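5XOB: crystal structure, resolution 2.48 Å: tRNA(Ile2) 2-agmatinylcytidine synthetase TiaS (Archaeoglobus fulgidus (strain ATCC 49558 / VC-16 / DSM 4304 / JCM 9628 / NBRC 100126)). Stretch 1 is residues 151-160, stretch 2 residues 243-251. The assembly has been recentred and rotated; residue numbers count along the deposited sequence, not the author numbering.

Stretch 1, residues 151-160: AELEDFTLEL
Stretch 2, residues 243-251: VTNHATDMH

The two stretches meet as neighbouring antiparallel strands, with 612 Å² buried between them; stretch 2 then leaves the sheet in a turn that passes beside the loop of residues 151-156.

Val-243, extended at phi/psi -79/133, forms a non-hydrogen-bonded pair with Leu-158, their CA atoms 4.7 Å apart. Both side chains lie on the same sheet face in the m rotamer, and Val-243 CG1 packs 3.6 Å from Leu-158 CD2. Its CG2 lies 4.3 Å from CD1 of Leu-153 (m, t), so the branched valine meets two leucines.

Thr-244 (-131/162) forms the hydrogen-bonded pair with Thr-157 (-131/169), CA-CA 5.2 Å. Thr-157 N donates to Thr-244 O at 3.0 Å, and Thr-244 N to Thr-157 O at 2.7 Å. Both threonines are p, on the face opposite Val-243 and Leu-158. Thr-244 OG1 adds a bond to Thr-157 O at 2.9 Å and accepts from His-246 N at 3.2 Å: a hydroxyl can serve both strand and turn.

Asn-245 (-97/18, p) opens a type II turn ending at Thr-248; its CB lies 3.7 Å from Leu-153 CD2, and its buried amide has OD1 and ND2 hydrogen-bonded elsewhere in the structure. His-246 (-60/144, m) and Ala-247 (63/35) occupy the central positions. His-246 O accepts from Thr-157 OG1 at 2.8 Å, while the edge of the buried ring, its NE2 likewise satisfied elsewhere, faces Glu-159, with CE1 3.2 Å from OE1. Ala-247's small methyl lies 4.2 Å (CB to CG2) from Thr-157.

Thr-248 (-121/-6, p) suits the turn's end: OG1 donates to Asn-245 O at 2.6 Å, while CG2 points across, 3.7 Å from Asp-155 O.

Beyond Asp-249 (54/30), Met-250 (-67/-18) extends t, t, t, long enough to bring SD 4.1 Å from Leu-153 CD2 and CE 3.2 Å from Glu-152 O. His-251 (-83/-8, p) is out of reach.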

# COMPACT_ATOMS: atom_id res chain seq x y z
N ALA A 151 7.56 0.11 16.43
CA ALA A 151 6.54 -0.61 15.67
C ALA A 151 6.52 -2.09 16.03
O ALA A 151 7.54 -2.76 15.91
CB ALA A 151 6.77 -0.43 14.18
N GLU A 152 5.36 -2.58 16.47
CA GLU A 152 5.15 -4.01 16.63
C GLU A 152 4.61 -4.60 15.33
O GLU A 152 3.63 -4.09 14.78
CB GLU A 152 4.19 -4.33 17.77
CG GLU A 152 3.77 -5.80 17.79
CD GLU A 152 3.09 -6.22 19.07
OE1 GLU A 152 2.11 -7.00 18.98
OE2 GLU A 152 3.52 -5.79 20.17
N LEU A 153 5.23 -5.68 14.87
CA LEU A 153 4.84 -6.33 13.63
C LEU A 153 4.24 -7.71 13.88
O LEU A 153 4.96 -8.71 14.01
CB LEU A 153 6.05 -6.44 12.69
CG LEU A 153 6.74 -5.14 12.25
CD1 LEU A 153 7.72 -5.42 11.12
CD2 LEU A 153 5.73 -4.08 11.82
N GLU A 154 2.91 -7.75 13.94
CA GLU A 154 2.16 -9.01 14.04
C GLU A 154 2.33 -9.78 12.73
O GLU A 154 2.81 -10.92 12.70
CB GLU A 154 0.67 -8.74 14.29
CG GLU A 154 0.36 -8.19 15.68
CD GLU A 154 -0.13 -9.25 16.65
OE1 GLU A 154 -0.99 -8.91 17.50
OE2 GLU A 154 0.34 -10.41 16.58
N ASP A 155 1.92 -9.13 11.66
CA ASP A 155 2.18 -9.59 10.31
C ASP A 155 3.36 -8.76 9.81
O ASP A 155 3.55 -7.62 10.23
CB ASP A 155 0.94 -9.35 9.44
CG ASP A 155 0.95 -10.15 8.16
OD1 ASP A 155 1.73 -11.12 8.03
OD2 ASP A 155 0.16 -9.78 7.26
N PHE A 156 4.16 -9.36 8.94
CA PHE A 156 5.26 -8.65 8.30
C PHE A 156 5.54 -9.32 6.96
O PHE A 156 5.12 -10.45 6.72
CB PHE A 156 6.51 -8.69 9.18
CG PHE A 156 7.00 -10.08 9.46
CD1 PHE A 156 6.49 -10.81 10.52
CD2 PHE A 156 7.96 -10.67 8.64
CE1 PHE A 156 6.93 -12.10 10.77
CE2 PHE A 156 8.41 -11.96 8.89
CZ PHE A 156 7.89 -12.67 9.96
N THR A 157 6.24 -8.61 6.09
CA THR A 157 6.77 -9.21 4.88
C THR A 157 8.24 -8.83 4.76
O THR A 157 8.74 -7.99 5.52
CB THR A 157 5.98 -8.80 3.62
OG1 THR A 157 6.01 -7.38 3.45
CG2 THR A 157 4.55 -9.26 3.76
N LEU A 158 8.94 -9.48 3.84
CA LEU A 158 10.35 -9.21 3.63
C LEU A 158 10.52 -8.48 2.32
O LEU A 158 9.75 -8.67 1.39
CB LEU A 158 11.14 -10.52 3.62
CG LEU A 158 11.01 -11.44 4.84
CD1 LEU A 158 11.76 -12.74 4.60
CD2 LEU A 158 11.51 -10.76 6.10
N GLU A 159 11.53 -7.61 2.26
CA GLU A 159 11.96 -7.04 1.00
C GLU A 159 13.48 -7.08 0.87
O GLU A 159 14.21 -6.66 1.76
CB GLU A 159 11.46 -5.61 0.78
CG GLU A 159 11.27 -5.30 -0.71
CD GLU A 159 10.89 -3.87 -1.02
OE1 GLU A 159 10.64 -3.09 -0.07
OE2 GLU A 159 10.84 -3.51 -2.22
N LEU A 160 13.92 -7.62 -0.26
CA LEU A 160 15.32 -7.61 -0.58
C LEU A 160 15.55 -6.41 -1.45
O LEU A 160 14.95 -6.27 -2.52
CB LEU A 160 15.72 -8.88 -1.31
CG LEU A 160 17.20 -8.99 -1.66
CD1 LEU A 160 17.63 -10.44 -1.60
CD2 LEU A 160 17.44 -8.40 -3.04
N VAL A 243 12.87 -6.80 7.25
CA VAL A 243 11.52 -7.16 7.64
C VAL A 243 10.71 -5.86 7.61
O VAL A 243 11.16 -4.82 8.11
CB VAL A 243 11.44 -7.84 9.03
CG1 VAL A 243 12.41 -9.01 9.12
CG2 VAL A 243 11.71 -6.85 10.15
N THR A 244 9.54 -5.92 6.99
CA THR A 244 8.79 -4.72 6.66
C THR A 244 7.35 -4.86 7.12
O THR A 244 6.88 -5.97 7.37
CB THR A 244 8.78 -4.47 5.13
OG1 THR A 244 7.92 -5.41 4.49
CG2 THR A 244 10.18 -4.60 4.54
N ASN A 245 6.66 -3.73 7.23
CA ASN A 245 5.20 -3.75 7.39
C ASN A 245 4.48 -3.53 6.05
O ASN A 245 3.29 -3.22 6.02
CB ASN A 245 4.74 -2.75 8.46
CG ASN A 245 4.97 -1.31 8.07
OD1 ASN A 245 5.59 -1.02 7.04
ND2 ASN A 245 4.48 -0.40 8.90
N HIS A 246 5.20 -3.72 4.95
CA HIS A 246 4.57 -3.74 3.63
C HIS A 246 3.55 -4.83 3.52
O HIS A 246 3.74 -5.92 4.05
CB HIS A 246 5.61 -4.00 2.56
CG HIS A 246 6.57 -2.88 2.38
ND1 HIS A 246 7.86 -3.06 1.95
CD2 HIS A 246 6.42 -1.55 2.59
CE1 HIS A 246 8.47 -1.89 1.89
NE2 HIS A 246 7.62 -0.96 2.28
N ALA A 247 2.48 -4.54 2.79
CA ALA A 247 1.47 -5.55 2.45
C ALA A 247 0.74 -6.13 3.67
O ALA A 247 0.38 -7.30 3.68
CB ALA A 247 2.11 -6.66 1.61
N THR A 248 0.51 -5.30 4.68
CA THR A 248 -0.16 -5.73 5.91
C THR A 248 -1.46 -5.00 6.24
O THR A 248 -2.14 -5.37 7.20
CB THR A 248 0.77 -5.55 7.12
OG1 THR A 248 1.22 -4.19 7.17
CG2 THR A 248 1.98 -6.47 7.03
N ASP A 249 -1.81 -3.96 5.48
CA ASP A 249 -2.94 -3.07 5.80
C ASP A 249 -2.82 -2.50 7.20
O ASP A 249 -3.83 -2.22 7.84
CB ASP A 249 -4.29 -3.80 5.68
CG ASP A 249 -4.83 -3.86 4.25
OD1 ASP A 249 -4.31 -3.19 3.34
OD2 ASP A 249 -5.81 -4.61 4.05
N MET A 250 -1.59 -2.31 7.69
CA MET A 250 -1.39 -1.88 9.07
C MET A 250 -1.89 -0.44 9.28
O MET A 250 -2.13 -0.00 10.40
CB MET A 250 0.10 -2.01 9.45
CG MET A 250 0.40 -1.82 10.94
SD MET A 250 2.12 -2.17 11.39
CE MET A 250 2.14 -1.74 13.13
N HIS A 251 -2.06 0.28 8.18
CA HIS A 251 -2.50 1.68 8.20
C HIS A 251 -4.00 1.86 8.31
O HIS A 251 -4.47 2.98 8.49
CB HIS A 251 -2.00 2.40 6.94
CG HIS A 251 -2.62 1.91 5.66
ND1 HIS A 251 -2.59 0.59 5.26
CD2 HIS A 251 -3.26 2.59 4.68
CE1 HIS A 251 -3.20 0.48 4.09
NE2 HIS A 251 -3.62 1.67 3.72